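Local atomic coordinates of CELL WALL surface anchor family protein (Streptococcus pneumoniae, PDB entry 2X9Z), a protein that forms the repeating backbone subunit of the pneumococcal pilus, the covalently anchored surface fibre that probably serves in adhesion to host cells. Residues K22-V30 with T254-G262; W53-L61 with V112-K123. The protein carries 1 engineered substitution. One frame throughout, in Å; residues are numbered along the deposited sequence. Where two conformers were deposited one is given.

In the fold
Along the chain the order is 22-30, 53-61, 112-123, 254-262, so both segments of contact 2 fall between the two of contact 1. The centres lie about 13 Å apart. Both contacts reach the mixed sheet that holds strands 26-27, 257-259, 130-139 and 50-57: contact 1 forms its edge, where the chain's last strand returns beside an early one, while contact 2 spans from strand 50-57 to strand 110-120 of the facing antiparallel sheet. They touch where H28 and Q29 meet L120 and V30 meets N121. Contact 2 thus lies within the two-sheet Cna-B-like domain, and contact 1 ties the C-terminal end of the subunit back onto it.

Contact 1 (K22-V30 with T254-G262); sequences KDTPVNHQV and TEPKVVTYG
K22 reaches T254 with its ammonium group, while P25 and K257 lie alongside each other and P25 goes on to meet V259. The lysine tail turns about its CG-CD bond (chi3 -63°) and crosses the threonine at about a right angle, bringing NZ to 2.9 Å from T254 OG1, with a weak second bond to T254 O. The charge is shared further: NZ also makes a salt bridge with D6 and a hydrogen bond to the carbonyl of K7, so a buried lysine is well provided with acceptors.

K257 contributes chiefly the base of its chain, its CB 4.0 Å from P25 CB with both side chains pointing the same way. Proline suits the position before V26 because its rigid ring offers a compact apolar edge: CB rests 3.6 Å from V259 CG1, the methyl set between backbone N and carbonyl carbon (chi1 67°).

Beside these contacts the backbones pair as parallel strands. V26 N donates to K257 O at 2.9 Å, V259 N returns a bond to V26 O at 3.0 Å, and H28 N binds V259 O at 2.8 Å. Next along, T260 turns its hydroxyl onto H28 O, where OG1 donates at 2.9 Å. Before the first of these bonds, toward K22, a water accepts from K257 N and lies within bonding distance of K22 O and T24 O, bridging the widening gap between the chains.

Strand 26-27 is the outermost of the mixed sheet, and 257-259 separates it from 130-139; V258 is bonded to E130 at the start of that strand, and T260 to E127 just before it. On the face bearing V26 and V258, F9 of strand 4-9 touches both valines, while H28, held by D32 through ND1, packs with V258 on L120 of strand 110-120.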
# COMPACT_ATOMS: atom_id res chain seq x y z
N LYS A 22 -0.78 10.54 15.50
CA LYS A 22 -0.40 9.26 14.91
C LYS A 22 1.06 9.22 14.46
O LYS A 22 1.62 8.15 14.27
CB LYS A 22 -1.35 8.87 13.77
CG LYS A 22 -1.16 9.66 12.51
CD LYS A 22 -2.25 9.35 11.51
CE LYS A 22 -2.23 7.89 11.08
NZ LYS A 22 -3.30 7.63 10.07
N ASP A 23 1.68 10.39 14.31
CA ASP A 23 3.10 10.43 13.95
C ASP A 23 4.00 9.76 14.98
O ASP A 23 5.10 9.29 14.66
CB ASP A 23 3.57 11.87 13.75
CG ASP A 23 5.04 11.93 13.40
OD1 ASP A 23 5.40 11.46 12.30
OD2 ASP A 23 5.83 12.42 14.24
N THR A 24 3.54 9.73 16.22
CA THR A 24 4.31 9.17 17.32
C THR A 24 4.17 7.66 17.33
O THR A 24 3.05 7.13 17.41
CB THR A 24 3.82 9.74 18.65
OG1 THR A 24 4.02 11.15 18.67
CG2 THR A 24 4.58 9.10 19.80
N PRO A 25 5.30 6.94 17.23
CA PRO A 25 5.20 5.48 17.31
C PRO A 25 4.65 5.03 18.66
O PRO A 25 4.99 5.60 19.69
CB PRO A 25 6.65 5.01 17.13
CG PRO A 25 7.32 6.13 16.40
CD PRO A 25 6.67 7.38 16.92
N VAL A 26 3.79 4.02 18.63
CA VAL A 26 3.24 3.45 19.85
C VAL A 26 4.21 2.39 20.37
O VAL A 26 4.66 1.52 19.63
CB VAL A 26 1.85 2.83 19.60
CG1 VAL A 26 1.38 2.03 20.81
CG2 VAL A 26 0.84 3.91 19.23
N ASN A 27 4.52 2.48 21.66
CA ASN A 27 5.45 1.57 22.30
C ASN A 27 4.87 0.17 22.47
O ASN A 27 3.75 -0.00 22.97
CB ASN A 27 5.86 2.11 23.67
CG ASN A 27 7.01 1.33 24.28
OD1 ASN A 27 7.83 0.76 23.58
ND2 ASN A 27 7.06 1.32 25.61
N HIS A 28 5.65 -0.83 22.07
CA HIS A 28 5.27 -2.23 22.20
C HIS A 28 6.47 -3.07 22.60
O HIS A 28 7.60 -2.60 22.60
CB HIS A 28 4.70 -2.74 20.88
CG HIS A 28 3.28 -2.36 20.65
ND1 HIS A 28 2.23 -3.01 21.27
CD2 HIS A 28 2.72 -1.39 19.89
CE1 HIS A 28 1.09 -2.46 20.90
NE2 HIS A 28 1.36 -1.48 20.06
N GLN A 29 6.21 -4.33 22.92
CA GLN A 29 7.26 -5.29 23.19
C GLN A 29 7.20 -6.40 22.16
O GLN A 29 6.13 -6.67 21.60
CB GLN A 29 7.12 -5.88 24.59
CG GLN A 29 7.25 -4.85 25.68
CD GLN A 29 7.18 -5.46 27.06
OE1 GLN A 29 6.24 -6.20 27.37
NE2 GLN A 29 8.17 -5.17 27.89
N VAL A 30 8.35 -7.03 21.90
CA VAL A 30 8.41 -8.15 20.99
C VAL A 30 7.44 -9.23 21.47
O VAL A 30 7.43 -9.60 22.65
CB VAL A 30 9.86 -8.68 20.86
CG1 VAL A 30 9.90 -10.01 20.14
CG2 VAL A 30 10.74 -7.65 20.14
N THR A 254 -2.14 8.13 5.61
CA THR A 254 -1.04 8.28 6.55
C THR A 254 -0.97 7.02 7.40
O THR A 254 -1.99 6.35 7.61
CB THR A 254 -1.19 9.53 7.44
OG1 THR A 254 -2.47 9.50 8.08
CG2 THR A 254 -1.06 10.80 6.60
N GLU A 255 0.23 6.70 7.87
CA GLU A 255 0.54 5.38 8.40
C GLU A 255 0.90 5.45 9.88
O GLU A 255 1.64 6.34 10.31
CB GLU A 255 1.68 4.77 7.58
CG GLU A 255 1.42 4.78 6.06
CD GLU A 255 2.67 4.55 5.20
OE1 GLU A 255 2.51 4.36 3.97
OE2 GLU A 255 3.79 4.56 5.73
N PRO A 256 0.38 4.52 10.67
CA PRO A 256 0.75 4.43 12.09
C PRO A 256 2.11 3.77 12.22
O PRO A 256 2.59 3.14 11.28
CB PRO A 256 -0.34 3.51 12.66
CG PRO A 256 -0.65 2.58 11.53
CD PRO A 256 -0.50 3.41 10.26
N LYS A 257 2.74 3.92 13.38
CA LYS A 257 4.04 3.32 13.63
C LYS A 257 4.10 2.66 14.99
O LYS A 257 3.40 3.07 15.93
CB LYS A 257 5.16 4.36 13.53
CG LYS A 257 5.34 4.96 12.15
CD LYS A 257 6.40 6.05 12.17
CE LYS A 257 6.57 6.66 10.80
NZ LYS A 257 5.25 7.02 10.21
N VAL A 258 4.92 1.62 15.11
CA VAL A 258 5.20 1.02 16.40
C VAL A 258 6.70 1.07 16.66
O VAL A 258 7.50 1.22 15.73
CB VAL A 258 4.71 -0.43 16.49
CG1 VAL A 258 3.22 -0.49 16.20
CG2 VAL A 258 5.48 -1.31 15.52
N VAL A 259 7.09 0.96 17.92
CA VAL A 259 8.50 0.97 18.27
C VAL A 259 8.67 0.18 19.56
O VAL A 259 7.71 -0.01 20.31
CB VAL A 259 9.02 2.41 18.43
CG1 VAL A 259 8.39 3.09 19.64
CG2 VAL A 259 10.55 2.44 18.52
N THR A 260 9.88 -0.32 19.79
CA THR A 260 10.22 -0.96 21.05
C THR A 260 11.52 -0.35 21.58
O THR A 260 12.30 0.19 20.81
CB THR A 260 10.37 -2.48 20.87
OG1 THR A 260 10.40 -3.11 22.16
CG2 THR A 260 11.62 -2.83 20.09
N TYR A 261 11.71 -0.42 22.89
CA TYR A 261 12.91 0.12 23.52
C TYR A 261 13.62 -0.95 24.35
O TYR A 261 13.02 -1.97 24.70
CB TYR A 261 12.56 1.31 24.41
CG TYR A 261 11.94 2.47 23.66
CD1 TYR A 261 10.57 2.64 23.63
CD2 TYR A 261 12.74 3.37 22.97
CE1 TYR A 261 10.00 3.69 22.95
CE2 TYR A 261 12.18 4.42 22.27
CZ TYR A 261 10.81 4.58 22.26
OH TYR A 261 10.25 5.63 21.57
N GLY A 262 14.89 -0.71 24.66
CA GLY A 262 15.65 -1.61 25.51
C GLY A 262 15.50 -1.27 26.98
O GLY A 262 15.74 -2.12 27.84
O HOH W 1 1.39 5.75 15.42
O HOH W 2 9.55 -1.03 24.80
O HOH W 3 10.85 -5.95 23.14

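Contact 2 (W53-L61 with V112-K123)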
# COMPACT_ATOMS: atom_id res chain seq x y z
N TRP A 53 -7.70 -2.99 -2.07
CA TRP A 53 -6.81 -2.52 -1.01
C TRP A 53 -5.57 -3.40 -0.99
O TRP A 53 -5.66 -4.62 -1.04
CB TRP A 53 -7.49 -2.58 0.37
CG TRP A 53 -8.65 -1.64 0.53
CD1 TRP A 53 -8.62 -0.38 1.09
CD2 TRP A 53 -10.00 -1.86 0.12
NE1 TRP A 53 -9.87 0.17 1.06
CE2 TRP A 53 -10.74 -0.71 0.47
CE3 TRP A 53 -10.67 -2.92 -0.51
CZ2 TRP A 53 -12.10 -0.59 0.21
CZ3 TRP A 53 -12.02 -2.80 -0.77
CH2 TRP A 53 -12.73 -1.64 -0.40
N SER A 54 -4.41 -2.77 -0.87
CA SER A 54 -3.14 -3.48 -0.90
C SER A 54 -2.34 -2.99 0.30
O SER A 54 -2.19 -1.78 0.50
CB SER A 54 -2.43 -3.19 -2.22
OG SER A 54 -1.20 -3.89 -2.34
N ASP A 55 -1.80 -3.91 1.10
CA ASP A 55 -1.14 -3.57 2.35
C ASP A 55 0.15 -4.38 2.50
O ASP A 55 0.15 -5.60 2.36
CB ASP A 55 -2.12 -3.89 3.49
CG ASP A 55 -1.70 -3.31 4.82
OD1 ASP A 55 -0.55 -2.87 5.01
OD2 ASP A 55 -2.58 -3.32 5.71
N ARG A 56 1.26 -3.70 2.79
CA ARG A 56 2.52 -4.38 3.09
C ARG A 56 3.14 -3.75 4.31
O ARG A 56 2.89 -2.58 4.61
CB ARG A 56 3.49 -4.32 1.92
CG ARG A 56 3.03 -5.05 0.66
CD ARG A 56 3.01 -6.57 0.88
NE ARG A 56 2.71 -7.32 -0.35
CZ ARG A 56 1.49 -7.47 -0.87
NH1 ARG A 56 0.45 -6.91 -0.29
NH2 ARG A 56 1.33 -8.18 -1.98
N MSE A 57 3.97 -4.50 5.03
CA MSE A 57 4.56 -3.95 6.24
C MSE A 57 6.03 -4.33 6.40
O MSE A 57 6.52 -5.28 5.79
CB MSE A 57 3.73 -4.33 7.47
CG MSE A 57 3.59 -5.82 7.70
SE MSE A 57 1.91 -6.23 8.63
CE MSE A 57 0.72 -5.95 7.10
N THR A 58 6.74 -3.54 7.20
CA THR A 58 8.18 -3.72 7.36
C THR A 58 8.48 -4.97 8.19
O THR A 58 7.61 -5.50 8.88
CB THR A 58 8.84 -2.45 7.93
OG1 THR A 58 8.20 -2.10 9.16
CG2 THR A 58 8.66 -1.29 6.95
N GLU A 59 9.72 -5.46 8.10
CA GLU A 59 10.02 -6.83 8.51
C GLU A 59 9.87 -7.11 10.01
O GLU A 59 9.72 -8.27 10.40
CB GLU A 59 11.40 -7.26 8.01
CG GLU A 59 12.54 -6.52 8.66
CD GLU A 59 13.89 -7.12 8.30
OE1 GLU A 59 13.95 -8.06 7.49
OE2 GLU A 59 14.91 -6.64 8.85
N GLY A 60 9.88 -6.06 10.83
CA GLY A 60 9.70 -6.22 12.27
C GLY A 60 8.26 -6.46 12.66
O GLY A 60 7.97 -6.74 13.83
N LEU A 61 7.35 -6.34 11.70
CA LEU A 61 5.95 -6.70 11.91
C LEU A 61 5.59 -7.93 11.09
O LEU A 61 5.58 -7.87 9.87
CB LEU A 61 5.03 -5.54 11.51
CG LEU A 61 4.99 -4.33 12.43
CD1 LEU A 61 4.41 -3.14 11.69
CD2 LEU A 61 4.19 -4.65 13.69
N VAL A 112 -16.27 1.11 4.32
CA VAL A 112 -15.64 -0.20 4.33
C VAL A 112 -14.61 -0.22 5.44
O VAL A 112 -13.81 0.71 5.56
CB VAL A 112 -14.93 -0.52 2.99
CG1 VAL A 112 -14.37 -1.94 3.01
CG2 VAL A 112 -15.89 -0.34 1.82
N LYS A 113 -14.63 -1.26 6.27
CA LYS A 113 -13.62 -1.42 7.31
C LYS A 113 -12.94 -2.78 7.17
O LYS A 113 -13.60 -3.82 7.08
CB LYS A 113 -14.26 -1.28 8.69
CG LYS A 113 -13.28 -1.43 9.86
CD LYS A 113 -13.99 -1.12 11.17
CE LYS A 113 -13.15 -1.45 12.38
NZ LYS A 113 -13.92 -1.20 13.62
N ILE A 114 -11.62 -2.75 7.15
CA ILE A 114 -10.82 -3.97 7.07
C ILE A 114 -9.98 -4.02 8.34
O ILE A 114 -9.28 -3.06 8.67
CB ILE A 114 -9.89 -3.95 5.85
CG1 ILE A 114 -10.71 -3.84 4.56
CG2 ILE A 114 -8.98 -5.19 5.84
CD1 ILE A 114 -9.86 -3.56 3.33
N THR A 115 -10.06 -5.13 9.06
CA THR A 115 -9.27 -5.29 10.28
C THR A 115 -8.37 -6.50 10.16
O THR A 115 -8.67 -7.46 9.44
CB THR A 115 -10.17 -5.42 11.53
OG1 THR A 115 -10.96 -6.61 11.43
CG2 THR A 115 -11.10 -4.23 11.67
N TYR A 116 -7.25 -6.46 10.88
CA TYR A 116 -6.29 -7.57 10.90
C TYR A 116 -5.27 -7.28 11.99
O TYR A 116 -5.27 -6.21 12.58
CB TYR A 116 -5.58 -7.70 9.55
CG TYR A 116 -4.65 -6.56 9.24
CD1 TYR A 116 -3.30 -6.61 9.60
CD2 TYR A 116 -5.11 -5.42 8.59
CE1 TYR A 116 -2.43 -5.56 9.32
CE2 TYR A 116 -4.25 -4.36 8.30
CZ TYR A 116 -2.92 -4.44 8.67
OH TYR A 116 -2.07 -3.40 8.39
N SER A 117 -4.40 -8.24 12.25
CA SER A 117 -3.33 -8.00 13.21
C SER A 117 -1.97 -8.39 12.67
O SER A 117 -1.87 -9.10 11.65
CB SER A 117 -3.62 -8.71 14.54
OG SER A 117 -3.62 -10.12 14.37
N ALA A 118 -0.93 -7.91 13.34
CA ALA A 118 0.44 -8.28 13.05
C ALA A 118 1.16 -8.42 14.38
O ALA A 118 0.71 -7.88 15.38
CB ALA A 118 1.11 -7.23 12.19
N THR A 119 2.26 -9.15 14.38
CA THR A 119 3.00 -9.40 15.61
C THR A 119 4.36 -8.72 15.54
O THR A 119 5.09 -8.90 14.57
CB THR A 119 3.21 -10.90 15.80
OG1 THR A 119 1.94 -11.56 15.81
CG2 THR A 119 3.92 -11.19 17.12
N LEU A 120 4.70 -7.96 16.57
CA LEU A 120 6.04 -7.38 16.63
C LEU A 120 7.04 -8.51 16.89
O LEU A 120 6.88 -9.27 17.85
CB LEU A 120 6.14 -6.30 17.72
CG LEU A 120 7.42 -5.46 17.73
CD1 LEU A 120 7.52 -4.62 16.47
CD2 LEU A 120 7.48 -4.58 18.97
N ASN A 121 8.04 -8.64 16.03
CA ASN A 121 8.96 -9.77 16.13
C ASN A 121 10.40 -9.36 16.45
O ASN A 121 10.70 -8.18 16.55
CB ASN A 121 8.90 -10.63 14.86
CG ASN A 121 9.37 -9.88 13.63
OD1 ASN A 121 10.45 -9.30 13.64
ND2 ASN A 121 8.56 -9.87 12.58
N ASP A 122 11.27 -10.35 16.62
CA ASP A 122 12.64 -10.09 17.08
C ASP A 122 13.57 -9.49 16.03
O ASP A 122 14.76 -9.32 16.28
CB ASP A 122 13.26 -11.33 17.74
CG ASP A 122 13.35 -12.52 16.79
OD1 ASP A 122 13.14 -12.34 15.58
OD2 ASP A 122 13.65 -13.63 17.28
N LYS A 123 13.03 -9.16 14.86
CA LYS A 123 13.80 -8.44 13.85
C LYS A 123 13.74 -6.95 14.12
O LYS A 123 14.52 -6.18 13.57
CB LYS A 123 13.29 -8.73 12.44
CG LYS A 123 13.31 -10.19 12.04
CD LYS A 123 12.92 -10.34 10.58
CE LYS A 123 12.69 -11.79 10.21
NZ LYS A 123 12.36 -11.93 8.77
O HOH W 4 9.74 -10.63 8.99
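W53 to M57 and V112 to L120 run nearly parallel in facing sheets, their axes 10.6 Å apart and inclined by 12°, until a type I turn from T58 to L61 swings the first chain across to pair L61 with L120 as an antiparallel, non-hydrogen-bonded pair.

At the far end, I114 lays its CD1 methyl over one face of the W53 indole, 3.8 Å from the centre of the five-membered ring. V112 CG1 lies 3.8 Å from W53 CH2; the broad, flat indole thus offers apolar surface to both across the gap between the sheets, with its NE1 bonded to T40. Next along, D55 and Y116 come from opposite directions, the carboxylate standing 79° to the ring, and Y116 OH lies 2.7 Å from D55 OD2 in a weak bond whose proton has another acceptor within reach. K7 is the stronger partner of this carboxylate. M57, present as selenomethionine, has a long, unbranched apolar chain whose last torsion (chi3 75°) turns CE to the Y116 ring. Its SE sits 3.8 Å from A118 CB, the short alanine letting it come close to the strand.

Around the turn the contact becomes polar. G60, lacking a side chain, brings its backbone close to N121 and K123. N121 N donates to G60 O at 2.9 Å, and N121 ND2 binds E59 O at 2.9 Å, the acceptor lying in the amide plane. Asparagine suits this place because its OD1 can also accept, from K123 N in an Asx turn.

The chemistry therefore divides: apolar side chains join the sheets, with the tyrosine-aspartate approach, weak and unsettled, as the polar exception, whereas two hydrogen bonds from N121 fix the turn.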